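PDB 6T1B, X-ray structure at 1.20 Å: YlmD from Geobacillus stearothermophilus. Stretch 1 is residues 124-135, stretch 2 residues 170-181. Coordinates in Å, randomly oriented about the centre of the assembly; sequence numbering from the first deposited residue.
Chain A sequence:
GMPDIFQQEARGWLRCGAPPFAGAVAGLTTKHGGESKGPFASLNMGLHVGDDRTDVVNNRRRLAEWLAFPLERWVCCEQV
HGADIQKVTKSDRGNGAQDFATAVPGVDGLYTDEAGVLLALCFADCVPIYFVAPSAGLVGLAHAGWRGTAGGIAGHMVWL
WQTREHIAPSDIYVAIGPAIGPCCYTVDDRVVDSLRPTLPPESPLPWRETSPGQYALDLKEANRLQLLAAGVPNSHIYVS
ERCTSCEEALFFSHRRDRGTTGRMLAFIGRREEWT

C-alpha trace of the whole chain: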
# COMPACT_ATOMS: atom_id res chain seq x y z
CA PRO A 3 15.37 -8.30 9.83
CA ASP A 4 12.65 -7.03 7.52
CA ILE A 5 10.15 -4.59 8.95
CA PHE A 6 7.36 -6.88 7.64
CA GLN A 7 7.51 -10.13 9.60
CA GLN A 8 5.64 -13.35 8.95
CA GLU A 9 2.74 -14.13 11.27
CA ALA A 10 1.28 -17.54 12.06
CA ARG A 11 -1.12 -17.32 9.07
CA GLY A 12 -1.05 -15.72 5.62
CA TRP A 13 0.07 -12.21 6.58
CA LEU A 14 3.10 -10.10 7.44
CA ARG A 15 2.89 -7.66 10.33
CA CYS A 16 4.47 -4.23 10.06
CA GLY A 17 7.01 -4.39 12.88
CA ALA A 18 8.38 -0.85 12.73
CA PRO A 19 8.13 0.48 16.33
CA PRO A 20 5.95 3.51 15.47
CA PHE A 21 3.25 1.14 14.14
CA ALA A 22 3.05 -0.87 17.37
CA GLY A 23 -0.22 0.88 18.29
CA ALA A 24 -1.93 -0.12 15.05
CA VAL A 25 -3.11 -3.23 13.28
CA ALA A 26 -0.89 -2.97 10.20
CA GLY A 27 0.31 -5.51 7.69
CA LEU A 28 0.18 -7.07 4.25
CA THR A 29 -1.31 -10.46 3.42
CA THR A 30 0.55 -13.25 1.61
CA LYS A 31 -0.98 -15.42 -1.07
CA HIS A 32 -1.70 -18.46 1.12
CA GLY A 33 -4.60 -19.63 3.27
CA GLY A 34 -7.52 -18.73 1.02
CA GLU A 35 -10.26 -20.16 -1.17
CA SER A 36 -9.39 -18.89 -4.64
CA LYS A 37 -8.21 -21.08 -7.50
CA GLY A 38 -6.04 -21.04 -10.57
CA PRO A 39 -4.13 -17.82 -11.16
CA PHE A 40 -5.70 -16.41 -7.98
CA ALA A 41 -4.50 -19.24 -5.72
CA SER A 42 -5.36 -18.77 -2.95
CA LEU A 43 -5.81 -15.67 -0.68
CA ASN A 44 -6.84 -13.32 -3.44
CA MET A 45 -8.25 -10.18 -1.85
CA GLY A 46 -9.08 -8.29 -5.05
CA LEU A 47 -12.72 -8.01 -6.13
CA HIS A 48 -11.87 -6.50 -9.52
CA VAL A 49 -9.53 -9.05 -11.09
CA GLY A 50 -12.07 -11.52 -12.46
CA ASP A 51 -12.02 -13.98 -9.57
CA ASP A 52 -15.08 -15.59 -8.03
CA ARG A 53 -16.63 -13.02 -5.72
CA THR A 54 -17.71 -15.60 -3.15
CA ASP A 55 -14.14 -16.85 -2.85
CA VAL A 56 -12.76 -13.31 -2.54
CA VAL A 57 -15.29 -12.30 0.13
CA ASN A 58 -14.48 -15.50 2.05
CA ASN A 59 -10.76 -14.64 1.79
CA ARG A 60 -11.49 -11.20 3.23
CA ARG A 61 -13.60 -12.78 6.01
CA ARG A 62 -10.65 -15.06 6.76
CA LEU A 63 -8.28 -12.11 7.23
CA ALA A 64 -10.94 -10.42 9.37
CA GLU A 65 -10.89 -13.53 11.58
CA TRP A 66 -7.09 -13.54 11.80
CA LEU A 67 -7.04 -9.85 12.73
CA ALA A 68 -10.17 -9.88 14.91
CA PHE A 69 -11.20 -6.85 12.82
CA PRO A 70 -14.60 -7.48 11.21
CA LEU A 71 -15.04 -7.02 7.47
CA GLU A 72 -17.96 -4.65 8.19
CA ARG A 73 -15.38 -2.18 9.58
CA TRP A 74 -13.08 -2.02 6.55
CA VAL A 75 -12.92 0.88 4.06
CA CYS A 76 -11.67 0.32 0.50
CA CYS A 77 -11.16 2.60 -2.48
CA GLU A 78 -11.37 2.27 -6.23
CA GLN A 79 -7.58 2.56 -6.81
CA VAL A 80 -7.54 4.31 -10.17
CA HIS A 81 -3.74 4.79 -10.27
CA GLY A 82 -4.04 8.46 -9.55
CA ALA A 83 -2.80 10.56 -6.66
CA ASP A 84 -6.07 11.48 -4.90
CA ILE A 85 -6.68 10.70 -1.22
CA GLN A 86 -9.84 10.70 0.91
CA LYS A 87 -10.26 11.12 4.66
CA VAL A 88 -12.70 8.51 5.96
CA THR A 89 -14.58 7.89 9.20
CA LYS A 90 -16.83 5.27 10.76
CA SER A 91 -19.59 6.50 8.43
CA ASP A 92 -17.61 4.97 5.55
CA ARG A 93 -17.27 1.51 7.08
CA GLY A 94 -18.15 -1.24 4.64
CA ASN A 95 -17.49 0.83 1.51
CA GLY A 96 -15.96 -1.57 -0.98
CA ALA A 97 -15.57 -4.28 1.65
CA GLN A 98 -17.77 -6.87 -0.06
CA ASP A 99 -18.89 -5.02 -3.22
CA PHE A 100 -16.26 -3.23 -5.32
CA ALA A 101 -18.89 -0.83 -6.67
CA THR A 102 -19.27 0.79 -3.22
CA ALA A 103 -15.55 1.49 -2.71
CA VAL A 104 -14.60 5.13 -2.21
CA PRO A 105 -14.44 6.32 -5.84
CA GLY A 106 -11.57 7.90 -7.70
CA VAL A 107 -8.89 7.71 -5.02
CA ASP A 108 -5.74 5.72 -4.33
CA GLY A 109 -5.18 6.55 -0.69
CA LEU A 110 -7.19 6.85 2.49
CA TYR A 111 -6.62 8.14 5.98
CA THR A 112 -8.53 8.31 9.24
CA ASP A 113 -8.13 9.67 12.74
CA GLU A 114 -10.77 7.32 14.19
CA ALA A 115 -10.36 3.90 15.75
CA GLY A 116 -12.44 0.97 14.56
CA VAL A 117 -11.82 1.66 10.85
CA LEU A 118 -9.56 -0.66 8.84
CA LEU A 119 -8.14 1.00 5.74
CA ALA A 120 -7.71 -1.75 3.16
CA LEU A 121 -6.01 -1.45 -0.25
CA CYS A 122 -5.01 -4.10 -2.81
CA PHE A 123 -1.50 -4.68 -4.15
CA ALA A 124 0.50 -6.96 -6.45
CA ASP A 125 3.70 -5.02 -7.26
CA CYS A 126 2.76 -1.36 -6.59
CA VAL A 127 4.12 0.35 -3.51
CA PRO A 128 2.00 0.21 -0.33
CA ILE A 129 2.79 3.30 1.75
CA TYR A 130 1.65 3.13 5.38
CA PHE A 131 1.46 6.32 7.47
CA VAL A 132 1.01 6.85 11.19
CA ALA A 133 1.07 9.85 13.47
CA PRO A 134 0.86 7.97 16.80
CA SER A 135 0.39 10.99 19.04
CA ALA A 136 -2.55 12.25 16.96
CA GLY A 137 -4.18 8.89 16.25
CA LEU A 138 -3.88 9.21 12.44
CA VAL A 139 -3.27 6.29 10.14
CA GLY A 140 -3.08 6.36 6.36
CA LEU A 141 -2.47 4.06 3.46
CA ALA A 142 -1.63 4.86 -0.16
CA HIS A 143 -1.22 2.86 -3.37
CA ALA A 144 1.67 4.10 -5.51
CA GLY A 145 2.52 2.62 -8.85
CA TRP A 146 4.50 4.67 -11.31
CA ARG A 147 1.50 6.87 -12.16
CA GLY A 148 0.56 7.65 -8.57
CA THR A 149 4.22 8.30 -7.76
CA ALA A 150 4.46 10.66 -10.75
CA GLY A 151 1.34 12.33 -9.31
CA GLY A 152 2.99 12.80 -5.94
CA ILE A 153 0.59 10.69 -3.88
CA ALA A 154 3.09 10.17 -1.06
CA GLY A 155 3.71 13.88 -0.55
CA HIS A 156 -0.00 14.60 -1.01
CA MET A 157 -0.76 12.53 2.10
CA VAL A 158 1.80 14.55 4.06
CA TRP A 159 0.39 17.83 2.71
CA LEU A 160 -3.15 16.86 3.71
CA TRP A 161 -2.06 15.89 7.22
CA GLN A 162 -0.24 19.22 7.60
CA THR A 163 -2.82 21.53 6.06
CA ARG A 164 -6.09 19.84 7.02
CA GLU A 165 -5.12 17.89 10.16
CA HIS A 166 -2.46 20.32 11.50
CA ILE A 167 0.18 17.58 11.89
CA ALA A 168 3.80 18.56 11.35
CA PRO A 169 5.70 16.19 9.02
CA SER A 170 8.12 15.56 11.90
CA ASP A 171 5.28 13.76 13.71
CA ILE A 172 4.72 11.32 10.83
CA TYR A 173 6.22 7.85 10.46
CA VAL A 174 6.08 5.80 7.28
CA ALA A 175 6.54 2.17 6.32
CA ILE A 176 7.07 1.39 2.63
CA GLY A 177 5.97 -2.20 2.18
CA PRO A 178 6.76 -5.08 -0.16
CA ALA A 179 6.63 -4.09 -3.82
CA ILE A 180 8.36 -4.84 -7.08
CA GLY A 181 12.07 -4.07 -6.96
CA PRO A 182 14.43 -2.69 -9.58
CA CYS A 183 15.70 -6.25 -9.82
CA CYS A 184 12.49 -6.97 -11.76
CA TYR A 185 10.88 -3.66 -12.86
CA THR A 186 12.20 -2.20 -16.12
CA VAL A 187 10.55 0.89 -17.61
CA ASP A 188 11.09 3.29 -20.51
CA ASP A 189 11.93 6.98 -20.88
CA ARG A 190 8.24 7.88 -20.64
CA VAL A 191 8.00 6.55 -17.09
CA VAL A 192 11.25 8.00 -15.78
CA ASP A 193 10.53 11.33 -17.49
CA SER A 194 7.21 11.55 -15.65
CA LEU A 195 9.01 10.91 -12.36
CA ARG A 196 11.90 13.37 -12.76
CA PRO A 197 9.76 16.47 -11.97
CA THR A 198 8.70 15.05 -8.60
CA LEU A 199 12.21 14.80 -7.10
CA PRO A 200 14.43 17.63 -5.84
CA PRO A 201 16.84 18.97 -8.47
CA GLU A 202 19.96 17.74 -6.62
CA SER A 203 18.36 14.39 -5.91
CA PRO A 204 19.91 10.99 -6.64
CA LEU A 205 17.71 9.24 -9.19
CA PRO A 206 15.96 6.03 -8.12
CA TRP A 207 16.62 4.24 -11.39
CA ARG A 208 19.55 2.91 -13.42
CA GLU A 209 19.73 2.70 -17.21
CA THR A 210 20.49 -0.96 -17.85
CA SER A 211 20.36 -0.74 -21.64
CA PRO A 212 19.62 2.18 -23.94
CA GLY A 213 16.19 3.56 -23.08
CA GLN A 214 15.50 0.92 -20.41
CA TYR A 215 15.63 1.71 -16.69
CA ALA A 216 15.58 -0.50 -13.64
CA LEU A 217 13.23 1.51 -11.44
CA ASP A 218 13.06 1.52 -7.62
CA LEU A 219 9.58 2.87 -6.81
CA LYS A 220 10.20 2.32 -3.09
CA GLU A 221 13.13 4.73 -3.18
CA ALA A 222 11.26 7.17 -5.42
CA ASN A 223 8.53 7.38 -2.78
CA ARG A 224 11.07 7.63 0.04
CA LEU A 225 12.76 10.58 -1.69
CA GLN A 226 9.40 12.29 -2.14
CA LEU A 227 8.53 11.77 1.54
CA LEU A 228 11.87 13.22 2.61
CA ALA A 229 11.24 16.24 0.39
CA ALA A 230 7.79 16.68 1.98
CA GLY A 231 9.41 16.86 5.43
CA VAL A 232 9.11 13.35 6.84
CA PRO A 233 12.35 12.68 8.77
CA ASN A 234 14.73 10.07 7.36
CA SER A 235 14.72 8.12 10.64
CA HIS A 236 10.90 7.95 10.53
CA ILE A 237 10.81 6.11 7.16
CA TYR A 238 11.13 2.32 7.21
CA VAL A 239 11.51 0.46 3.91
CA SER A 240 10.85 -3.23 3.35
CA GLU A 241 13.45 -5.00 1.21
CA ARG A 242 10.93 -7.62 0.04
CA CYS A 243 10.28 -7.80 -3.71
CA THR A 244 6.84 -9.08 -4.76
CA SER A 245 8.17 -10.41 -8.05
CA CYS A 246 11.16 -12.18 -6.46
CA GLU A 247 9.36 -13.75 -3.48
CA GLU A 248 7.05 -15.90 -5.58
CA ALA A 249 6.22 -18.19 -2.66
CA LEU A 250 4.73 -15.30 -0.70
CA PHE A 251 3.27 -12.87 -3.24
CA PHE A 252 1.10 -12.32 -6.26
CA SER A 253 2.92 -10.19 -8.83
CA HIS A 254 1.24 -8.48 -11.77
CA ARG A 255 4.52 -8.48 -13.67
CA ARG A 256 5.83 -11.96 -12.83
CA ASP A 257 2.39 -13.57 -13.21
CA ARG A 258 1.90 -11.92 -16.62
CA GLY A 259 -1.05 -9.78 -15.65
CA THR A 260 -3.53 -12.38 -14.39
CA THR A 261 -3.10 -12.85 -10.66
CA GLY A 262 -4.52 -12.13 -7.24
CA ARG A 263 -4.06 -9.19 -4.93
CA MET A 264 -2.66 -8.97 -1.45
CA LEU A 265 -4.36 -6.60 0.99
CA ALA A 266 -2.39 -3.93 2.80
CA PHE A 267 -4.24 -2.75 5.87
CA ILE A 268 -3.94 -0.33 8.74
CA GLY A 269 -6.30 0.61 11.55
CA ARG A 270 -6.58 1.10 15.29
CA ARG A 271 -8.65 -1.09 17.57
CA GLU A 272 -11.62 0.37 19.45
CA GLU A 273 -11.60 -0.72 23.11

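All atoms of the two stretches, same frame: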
# COMPACT_ATOMS: atom_id res chain seq x y z
N ALA A 124 -0.25 -5.85 -5.89
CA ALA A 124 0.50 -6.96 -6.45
C ALA A 124 1.65 -6.44 -7.32
O ALA A 124 1.78 -6.78 -8.48
CB ALA A 124 -0.40 -7.90 -7.25
N ASP A 125 2.46 -5.56 -6.71
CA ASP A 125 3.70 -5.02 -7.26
C ASP A 125 3.82 -3.53 -6.87
O ASP A 125 4.91 -3.04 -6.59
CB ASP A 125 3.84 -5.08 -8.78
CG ASP A 125 4.30 -6.43 -9.31
OD1 ASP A 125 4.18 -6.57 -10.53
OD2 ASP A 125 4.81 -7.31 -8.56
N CYS A 126 2.71 -2.80 -6.86
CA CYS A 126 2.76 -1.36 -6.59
C CYS A 126 3.13 -1.13 -5.14
O CYS A 126 3.00 -2.01 -4.30
CB CYS A 126 1.43 -0.72 -6.94
SG CYS A 126 1.06 -0.75 -8.72
N VAL A 127 3.59 0.07 -4.84
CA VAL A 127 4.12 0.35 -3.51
C VAL A 127 3.02 0.64 -2.50
O VAL A 127 2.25 1.60 -2.68
CB VAL A 127 5.12 1.53 -3.54
CG1 VAL A 127 5.69 1.74 -2.15
CG2 VAL A 127 6.20 1.27 -4.56
N PRO A 128 2.91 -0.15 -1.42
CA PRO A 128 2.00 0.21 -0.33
C PRO A 128 2.72 1.13 0.64
O PRO A 128 3.79 0.79 1.17
CB PRO A 128 1.65 -1.14 0.31
CG PRO A 128 2.83 -2.02 0.04
CD PRO A 128 3.59 -1.44 -1.15
N ILE A 129 2.16 2.31 0.88
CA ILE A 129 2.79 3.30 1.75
C ILE A 129 1.88 3.47 2.97
O ILE A 129 0.74 3.92 2.84
CB ILE A 129 3.04 4.63 1.04
CG1 ILE A 129 3.74 4.47 -0.30
CG2 ILE A 129 3.89 5.50 1.96
CD1 ILE A 129 3.89 5.76 -1.05
N TYR A 130 2.38 3.05 4.14
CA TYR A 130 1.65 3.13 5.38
C TYR A 130 2.12 4.35 6.16
O TYR A 130 3.32 4.58 6.30
CB TYR A 130 1.94 1.90 6.25
CG TYR A 130 1.66 0.52 5.64
CD1 TYR A 130 2.48 -0.00 4.64
CD2 TYR A 130 0.62 -0.27 6.12
CE1 TYR A 130 2.25 -1.27 4.11
CE2 TYR A 130 0.39 -1.52 5.60
CZ TYR A 130 1.20 -2.02 4.59
OH TYR A 130 1.00 -3.29 4.07
N PHE A 131 1.16 5.11 6.73
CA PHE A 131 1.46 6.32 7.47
C PHE A 131 0.86 6.22 8.87
O PHE A 131 -0.26 5.72 9.03
CB PHE A 131 0.80 7.52 6.79
CG PHE A 131 1.27 7.82 5.40
CD1 PHE A 131 0.80 7.11 4.31
CD2 PHE A 131 2.13 8.87 5.16
CE1 PHE A 131 1.22 7.45 3.04
CE2 PHE A 131 2.55 9.19 3.89
CZ PHE A 131 2.09 8.49 2.83
N VAL A 132 1.56 6.75 9.85
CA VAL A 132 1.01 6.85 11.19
C VAL A 132 1.54 8.11 11.82
O VAL A 132 2.71 8.48 11.65
CB VAL A 132 1.34 5.59 12.03
CG1 VAL A 132 2.82 5.43 12.28
CG2 VAL A 132 0.53 5.59 13.33
N ALA A 133 0.67 8.80 12.54
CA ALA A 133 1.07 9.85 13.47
C ALA A 133 0.56 9.37 14.83
O ALA A 133 -0.60 9.63 15.20
CB ALA A 133 0.50 11.20 13.08
N PRO A 134 1.38 8.65 15.60
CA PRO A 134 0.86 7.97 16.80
C PRO A 134 0.27 8.91 17.83
O PRO A 134 -0.74 8.59 18.46
CB PRO A 134 2.08 7.24 17.36
CG PRO A 134 3.00 7.09 16.24
CD PRO A 134 2.80 8.30 15.35
N SER A 135 0.89 10.07 18.03
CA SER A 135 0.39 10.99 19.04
C SER A 135 -1.03 11.42 18.69
O SER A 135 -1.91 11.46 19.56
CB SER A 135 1.33 12.19 19.16
OG SER A 135 1.37 12.96 17.96
N SER A 170 7.25 16.19 10.91
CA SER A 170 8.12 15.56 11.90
C SER A 170 7.37 14.60 12.82
O SER A 170 8.01 13.81 13.52
CB SER A 170 8.80 16.66 12.72
OG SER A 170 7.81 17.45 13.37
N ASP A 171 6.04 14.67 12.87
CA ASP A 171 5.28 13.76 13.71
C ASP A 171 4.80 12.53 12.94
O ASP A 171 4.08 11.71 13.51
CB ASP A 171 4.06 14.47 14.32
CG ASP A 171 4.45 15.51 15.35
OD1 ASP A 171 3.68 16.48 15.54
OD2 ASP A 171 5.52 15.38 15.96
N ILE A 172 5.17 12.41 11.68
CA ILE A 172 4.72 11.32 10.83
C ILE A 172 5.80 10.26 10.72
O ILE A 172 7.00 10.58 10.68
CB ILE A 172 4.35 11.86 9.43
CG1 ILE A 172 3.25 12.91 9.58
CG2 ILE A 172 3.96 10.74 8.49
CD1 ILE A 172 2.86 13.57 8.27
N TYR A 173 5.37 9.01 10.69
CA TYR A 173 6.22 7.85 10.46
C TYR A 173 5.62 7.06 9.32
O TYR A 173 4.40 7.02 9.13
CB TYR A 173 6.32 6.98 11.71
CG TYR A 173 6.87 7.70 12.91
CD1 TYR A 173 8.19 7.54 13.31
CD2 TYR A 173 6.06 8.51 13.68
CE1 TYR A 173 8.69 8.19 14.41
CE2 TYR A 173 6.55 9.17 14.79
CZ TYR A 173 7.86 9.00 15.15
OH TYR A 173 8.32 9.65 16.28
N VAL A 174 6.49 6.46 8.51
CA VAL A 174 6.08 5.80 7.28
C VAL A 174 6.72 4.43 7.19
O VAL A 174 7.90 4.28 7.51
CB VAL A 174 6.46 6.64 6.03
CG1 VAL A 174 6.21 5.82 4.79
CG2 VAL A 174 5.69 7.96 6.03
N ALA A 175 5.96 3.44 6.73
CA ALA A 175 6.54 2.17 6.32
C ALA A 175 6.22 1.99 4.85
O ALA A 175 5.06 2.14 4.44
CB ALA A 175 5.99 1.01 7.13
N ILE A 176 7.24 1.71 4.05
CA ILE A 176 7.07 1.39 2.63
C ILE A 176 7.16 -0.12 2.55
O ILE A 176 8.17 -0.71 2.96
CB ILE A 176 8.14 2.09 1.79
CG1 ILE A 176 7.87 3.60 1.78
CG2 ILE A 176 8.19 1.54 0.38
CD1 ILE A 176 9.02 4.42 1.27
N GLY A 177 6.09 -0.76 2.10
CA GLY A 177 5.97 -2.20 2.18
C GLY A 177 6.49 -2.93 0.97
O GLY A 177 7.05 -2.33 0.04
N PRO A 178 6.32 -4.25 0.97
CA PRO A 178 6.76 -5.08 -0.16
C PRO A 178 6.16 -4.62 -1.48
O PRO A 178 4.97 -4.32 -1.57
CB PRO A 178 6.26 -6.48 0.23
CG PRO A 178 6.24 -6.45 1.72
CD PRO A 178 5.77 -5.06 2.07
N ALA A 179 6.99 -4.61 -2.51
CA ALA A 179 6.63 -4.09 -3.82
C ALA A 179 7.66 -4.61 -4.81
O ALA A 179 8.64 -5.24 -4.43
CB ALA A 179 6.59 -2.56 -3.81
N ILE A 180 7.42 -4.36 -6.09
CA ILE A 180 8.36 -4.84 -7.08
C ILE A 180 9.65 -4.03 -6.98
O ILE A 180 9.62 -2.80 -6.83
CB ILE A 180 7.74 -4.79 -8.48
CG1 ILE A 180 8.59 -5.58 -9.47
CG2 ILE A 180 7.52 -3.37 -8.92
CD1 ILE A 180 7.94 -5.73 -10.82
N GLY A 181 10.78 -4.71 -7.05
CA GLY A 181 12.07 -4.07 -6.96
C GLY A 181 12.66 -3.78 -8.32
O GLY A 181 12.20 -4.26 -9.35
O HOH W 1 2.98 -4.65 -3.91
O HOH W 2 3.29 11.36 16.15

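Strands 127-133 and 173-176 of YlmD run side by side and antiparallel, their axes 161° apart in direction and 4.7 Å apart at closest approach. Two residue pairs are joined by reciprocal backbone hydrogen bonds. Tyr130 N donates to Ala175 O (2.8 Å) and Ala175 N to Tyr130 O (2.9 Å); two residues on, Val132 N donates to Tyr173 O and Tyr173 N to Val132 O, both at 2.9 Å. Each of these four residues thus has its amide and carbonyl satisfied across the ladder. Between them, the non-hydrogen-bonded pair Phe131 and Val174 adds CA-H...O contacts: Val174 CA lies 3.2 Å from Tyr130 O, and Phe131 CA 3.4 Å from Tyr173 O.

Beyond the ladder, Pro128, which has no amide hydrogen to give, still accepts: Gly177 N donates to Pro128 O (2.9 Å, nearly linear). Ile180 N likewise reaches Asp125 O at 2.9 Å, fastening the loops that flank the strands. Between these two bonds a water bridges the chains, accepting from Asp125 N (3.0 Å) and donating to Cys126 O (2.7 Å) and Pro178 O (3.1 Å). The carboxylate oxygens of Asp125 and the hydroxyl of Tyr130 are satisfied elsewhere in the structure. At the other end, a second water donates to Asp171 O (2.8 Å) and hydrogen-bonds Ser135 OG (3.1 Å).

Side chains alternate between the sheet faces. Ile129, Phe131, Val174 and Ile176 share one, where Ile129 CG2 meets Val174 CG1 at 3.7 Å and Phe131 CD2 meets Val174 CG2 at 3.8 Å. Tyr130, Val132, Tyr173 and Ala175 share the other, with Val132 CG1 3.9 Å from Tyr173 CB. Gly177 CA lies at the edge of the Tyr130 ring; an ideal CB there would sit 2.9 Å from Pro128 CG, a clash.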